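Local atomic coordinates of restriction endonuclease (Mycobacterium sp., PDB entry 4F0Q), a protein that cleaves DNA in a cytosine-methylation-dependent manner, acting as a tetrameric, modification-dependent restriction endonuclease. Residues 292-303 with 433-444. Numbering follows the deposited sequence.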
loop_
_atom_site.group_PDB
_atom_site.type_symbol
_atom_site.label_atom_id
_atom_site.label_comp_id
_atom_site.label_asym_id
_atom_site.label_seq_id
_atom_site.Cartn_x
_atom_site.Cartn_y
_atom_site.Cartn_z
ATOM N N PHE A 292 -11.455 -30.806 2.937
ATOM C CA PHE A 292 -11.036 -30.985 1.551
ATOM C C PHE A 292 -9.565 -30.633 1.362
ATOM O O PHE A 292 -8.795 -31.417 0.806
ATOM C CB PHE A 292 -11.901 -30.140 0.614
ATOM C CG PHE A 292 -11.622 -30.373 -0.844
ATOM C CD1 PHE A 292 -12.160 -31.469 -1.498
ATOM C CD2 PHE A 292 -10.826 -29.495 -1.562
ATOM C CE1 PHE A 292 -11.907 -31.686 -2.838
ATOM C CE2 PHE A 292 -10.571 -29.707 -2.902
ATOM C CZ PHE A 292 -11.113 -30.804 -3.541
ATOM N N TYR A 293 -9.180 -29.450 1.831
ATOM C CA TYR A 293 -7.825 -28.949 1.631
ATOM C C TYR A 293 -6.874 -29.327 2.761
ATOM O O TYR A 293 -5.808 -28.730 2.905
ATOM C CB TYR A 293 -7.839 -27.431 1.453
ATOM C CG TYR A 293 -8.507 -26.971 0.180
ATOM C CD1 TYR A 293 -7.859 -27.073 -1.044
ATOM C CD2 TYR A 293 -9.785 -26.431 0.201
ATOM C CE1 TYR A 293 -8.465 -26.652 -2.210
ATOM C CE2 TYR A 293 -10.398 -26.009 -0.959
ATOM C CZ TYR A 293 -9.736 -26.118 -2.160
ATOM O OH TYR A 293 -10.350 -25.693 -3.315
ATOM N N ASP A 294 -7.261 -30.316 3.559
ATOM C CA ASP A 294 -6.407 -30.797 4.637
ATOM C C ASP A 294 -5.170 -31.471 4.059
ATOM O O ASP A 294 -4.083 -31.400 4.632
ATOM C CB ASP A 294 -7.170 -31.772 5.534
ATOM C CG ASP A 294 -6.416 -32.106 6.802
ATOM O OD1 ASP A 294 -5.578 -31.285 7.229
ATOM O OD2 ASP A 294 -6.662 -33.187 7.376
ATOM N N GLY A 295 -5.346 -32.122 2.912
ATOM C CA GLY A 295 -4.249 -32.778 2.225
ATOM C C GLY A 295 -3.976 -32.160 0.868
ATOM O O GLY A 295 -3.277 -32.742 0.039
ATOM N N ARG A 296 -4.534 -30.975 0.641
ATOM C CA ARG A 296 -4.338 -30.254 -0.612
ATOM C C ARG A 296 -3.833 -28.839 -0.345
ATOM O O ARG A 296 -4.614 -27.887 -0.291
ATOM C CB ARG A 296 -5.638 -30.217 -1.415
ATOM C CG ARG A 296 -6.165 -31.591 -1.794
ATOM C CD ARG A 296 -7.475 -31.495 -2.554
ATOM N NE ARG A 296 -7.937 -32.802 -3.014
ATOM C CZ ARG A 296 -8.712 -33.613 -2.303
ATOM N NH1 ARG A 296 -9.118 -33.256 -1.093
ATOM N NH2 ARG A 296 -9.084 -34.784 -2.802
ATOM N N LYS A 297 -2.521 -28.712 -0.188
ATOM C CA LYS A 297 -1.889 -27.455 0.204
ATOM C C LYS A 297 -1.941 -26.380 -0.883
ATOM O O LYS A 297 -2.441 -25.273 -0.659
ATOM C CB LYS A 297 -0.436 -27.722 0.608
ATOM C CG LYS A 297 0.357 -26.489 1.003
ATOM C CD LYS A 297 1.800 -26.858 1.316
ATOM C CE LYS A 297 2.623 -25.635 1.676
ATOM N NZ LYS A 297 2.126 -24.978 2.915
ATOM N N HIS A 298 -1.423 -26.711 -2.060
ATOM C CA HIS A 298 -1.270 -25.727 -3.127
ATOM C C HIS A 298 -2.581 -25.417 -3.850
ATOM O O HIS A 298 -2.753 -24.329 -4.405
ATOM C CB HIS A 298 -0.183 -26.177 -4.103
ATOM C CG HIS A 298 1.126 -26.475 -3.441
ATOM N ND1 HIS A 298 2.074 -25.505 -3.196
ATOM C CD2 HIS A 298 1.636 -27.631 -2.954
ATOM C CE1 HIS A 298 3.116 -26.052 -2.596
ATOM N NE2 HIS A 298 2.875 -27.341 -2.436
ATOM N N ALA A 299 -3.506 -26.372 -3.837
ATOM C CA ALA A 299 -4.850 -26.122 -4.338
ATOM C C ALA A 299 -5.512 -25.095 -3.429
ATOM O O ALA A 299 -6.226 -24.197 -3.889
ATOM C CB ALA A 299 -5.655 -27.409 -4.369
ATOM N N PHE A 300 -5.257 -25.230 -2.132
ATOM C CA PHE A 300 -5.731 -24.261 -1.157
ATOM C C PHE A 300 -5.018 -22.931 -1.351
ATOM O O PHE A 300 -5.570 -21.881 -1.040
ATOM C CB PHE A 300 -5.526 -24.767 0.271
ATOM C CG PHE A 300 -6.015 -23.814 1.323
ATOM C CD1 PHE A 300 -7.368 -23.705 1.602
ATOM C CD2 PHE A 300 -5.124 -23.023 2.030
ATOM C CE1 PHE A 300 -7.824 -22.826 2.568
ATOM C CE2 PHE A 300 -5.573 -22.142 2.997
ATOM C CZ PHE A 300 -6.925 -22.045 3.267
ATOM N N GLU A 301 -3.791 -22.979 -1.859
ATOM C CA GLU A 301 -3.071 -21.754 -2.195
ATOM C C GLU A 301 -3.748 -21.020 -3.356
ATOM O O GLU A 301 -3.902 -19.796 -3.323
ATOM C CB GLU A 301 -1.604 -22.051 -2.520
ATOM C CG GLU A 301 -0.797 -22.552 -1.331
ATOM C CD GLU A 301 0.633 -22.899 -1.695
ATOM O OE1 GLU A 301 0.948 -22.948 -2.902
ATOM O OE2 GLU A 301 1.446 -23.121 -0.771
ATOM N N LEU A 302 -4.156 -21.772 -4.375
ATOM C CA LEU A 302 -4.870 -21.194 -5.514
ATOM C C LEU A 302 -6.215 -20.611 -5.079
ATOM O O LEU A 302 -6.569 -19.472 -5.434
ATOM C CB LEU A 302 -5.082 -22.246 -6.604
ATOM C CG LEU A 302 -5.770 -21.764 -7.883
ATOM C CD1 LEU A 302 -4.972 -20.644 -8.533
ATOM C CD2 LEU A 302 -5.973 -22.914 -8.855
ATOM N N LEU A 303 -6.959 -21.402 -4.308
ATOM C CA LEU A 303 -8.230 -20.948 -3.754
ATOM C C LEU A 303 -8.039 -19.672 -2.946
ATOM O O LEU A 303 -8.849 -18.755 -3.024
ATOM C CB LEU A 303 -8.859 -22.025 -2.869
ATOM C CG LEU A 303 -10.135 -21.580 -2.147
ATOM C CD1 LEU A 303 -11.261 -21.331 -3.139
ATOM C CD2 LEU A 303 -10.556 -22.583 -1.088
ATOM N N LEU A 433 -15.782 -25.143 -7.907
ATOM C CA LEU A 433 -14.664 -24.313 -7.477
ATOM C C LEU A 433 -13.519 -25.152 -6.918
ATOM O O LEU A 433 -12.356 -24.949 -7.284
ATOM C CB LEU A 433 -15.119 -23.290 -6.435
ATOM C CG LEU A 433 -14.024 -22.391 -5.856
ATOM C CD1 LEU A 433 -13.346 -21.593 -6.958
ATOM C CD2 LEU A 433 -14.590 -21.465 -4.792
ATOM N N LEU A 434 -13.842 -26.093 -6.032
ATOM C CA LEU A 434 -12.805 -26.918 -5.412
ATOM C C LEU A 434 -12.025 -27.729 -6.451
ATOM O O LEU A 434 -10.789 -27.739 -6.451
ATOM C CB LEU A 434 -13.396 -27.843 -4.345
ATOM C CG LEU A 434 -14.178 -27.192 -3.198
ATOM C CD1 LEU A 434 -14.354 -28.168 -2.042
ATOM C CD2 LEU A 434 -13.518 -25.905 -2.723
ATOM N N ALA A 435 -12.756 -28.394 -7.341
ATOM C CA ALA A 435 -12.150 -29.180 -8.410
ATOM C C ALA A 435 -11.367 -28.290 -9.366
ATOM O O ALA A 435 -10.354 -28.710 -9.923
ATOM C CB ALA A 435 -13.211 -29.966 -9.165
ATOM N N SER A 436 -11.845 -27.063 -9.557
ATOM C CA SER A 436 -11.100 -26.085 -10.340
ATOM C C SER A 436 -9.738 -25.826 -9.701
ATOM O O SER A 436 -8.709 -25.840 -10.381
ATOM C CB SER A 436 -11.884 -24.778 -10.461
ATOM O OG SER A 436 -11.125 -23.790 -11.134
ATOM N N THR A 437 -9.740 -25.604 -8.389
ATOM C CA THR A 437 -8.501 -25.345 -7.657
ATOM C C THR A 437 -7.554 -26.542 -7.690
ATOM O O THR A 437 -6.336 -26.376 -7.778
ATOM C CB THR A 437 -8.767 -24.951 -6.189
ATOM O OG1 THR A 437 -9.429 -26.026 -5.511
ATOM C CG2 THR A 437 -9.630 -23.698 -6.121
ATOM N N VAL A 438 -8.115 -27.746 -7.616
ATOM C CA VAL A 438 -7.304 -28.960 -7.665
ATOM C C VAL A 438 -6.689 -29.168 -9.049
ATOM O O VAL A 438 -5.531 -29.572 -9.173
ATOM C CB VAL A 438 -8.128 -30.206 -7.270
ATOM C CG1 VAL A 438 -7.337 -31.482 -7.515
ATOM C CG2 VAL A 438 -8.550 -30.116 -5.819
ATOM N N ASP A 439 -7.462 -28.873 -10.088
ATOM C CA ASP A 439 -7.028 -29.133 -11.457
ATOM C C ASP A 439 -6.134 -28.043 -12.043
ATOM O O ASP A 439 -5.388 -28.295 -12.990
ATOM C CB ASP A 439 -8.238 -29.341 -12.371
ATOM C CG ASP A 439 -9.043 -30.570 -12.005
ATOM O OD1 ASP A 439 -8.439 -31.567 -11.560
ATOM O OD2 ASP A 439 -10.281 -30.537 -12.161
ATOM N N GLU A 440 -6.203 -26.835 -11.492
ATOM C CA GLU A 440 -5.527 -25.706 -12.124
ATOM C C GLU A 440 -4.409 -25.053 -11.307
ATOM O O GLU A 440 -3.887 -24.011 -11.703
ATOM C CB GLU A 440 -6.552 -24.647 -12.543
ATOM C CG GLU A 440 -7.642 -25.171 -13.466
ATOM C CD GLU A 440 -8.631 -24.096 -13.872
ATOM O OE1 GLU A 440 -8.381 -22.912 -13.566
ATOM O OE2 GLU A 440 -9.658 -24.437 -14.496
ATOM N N TYR A 441 -4.028 -25.652 -10.184
ATOM C CA TYR A 441 -3.011 -25.033 -9.333
ATOM C C TYR A 441 -1.593 -25.179 -9.887
ATOM O O TYR A 441 -0.746 -24.312 -9.677
ATOM C CB TYR A 441 -3.096 -25.537 -7.884
ATOM C CG TYR A 441 -2.515 -26.914 -7.638
ATOM C CD1 TYR A 441 -1.170 -27.079 -7.328
ATOM C CD2 TYR A 441 -3.318 -28.046 -7.687
ATOM C CE1 TYR A 441 -0.638 -28.334 -7.094
ATOM C CE2 TYR A 441 -2.795 -29.306 -7.454
ATOM C CZ TYR A 441 -1.455 -29.443 -7.157
ATOM O OH TYR A 441 -0.927 -30.691 -6.923
ATOM N N GLY A 442 -1.341 -26.275 -10.596
ATOM C CA GLY A 442 -0.030 -26.522 -11.169
ATOM C C GLY A 442 0.326 -25.550 -12.278
ATOM O O GLY A 442 1.477 -25.129 -12.401
ATOM N N ALA A 443 -0.666 -25.189 -13.086
ATOM C CA ALA A 443 -0.450 -24.289 -14.215
ATOM C C ALA A 443 -0.475 -22.822 -13.793
ATOM O O ALA A 443 -0.279 -21.928 -14.617
ATOM C CB ALA A 443 -1.484 -24.546 -15.302
ATOM N N ALA A 444 -0.717 -22.580 -12.509
ATOM C CA ALA A 444 -0.754 -21.222 -11.979
ATOM C C ALA A 444 0.569 -20.871 -11.312
ATOM O O ALA A 444 0.672 -19.875 -10.597
ATOM C CB ALA A 444 -1.901 -21.072 -10.992
#
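Phe292 and Tyr293, at the end of helix 281-292, meet Leu434 and Thr437 in the PD-(D/E)XK-type nuclease domain; just beyond, helix 297-303 crosses helix 433-440, their axes 8.1 Å apart at 116°. Leu434 can be followed outward. Its CB lies over one face of the Phe292 ring, near CE2 and CZ; CG passes 4.1 Å from Tyr293 OH. There the chain forks: CD1 sits over the same Phe292 face, a CH-pi contact 3.9 Å from the centroid, while CD2 reaches the edge of the Tyr293 ring, 3.6 Å from CE2. The other face of Phe292 carries the Arg296 guanidinium, whose NH1 is hydrogen-bonded to Phe292 O, so the ring lies between an aliphatic and a cationic group. Val438 CG2 touches the edge of the same ring, 3.5 Å from CZ.

With OG1 placed between its own backbone N and carbonyl carbon (chi1 62°), Thr437 accepts a hydrogen bond from Tyr293 OH and donates its own hydrogen to Leu434 O, one turn back in its helix; both are modelled implausibly short at 2.4 Å, so their exact lengths are doubtful. Its CG2 packs on Leu303 CB. Farther on, Leu302 lays CD2 against the backbone from Glu440 to Tyr441, and the Tyr441 ring turns one face to Ala299 N.

The His298 side chain lies about 7 Å from the bound magnesium ion, whose site includes Asp334. Its ND1 is hydrogen-bonded to Glu301 OE1, approaching from above the carboxylate plane, while its CB rests 3.5 Å from Tyr441 CD1.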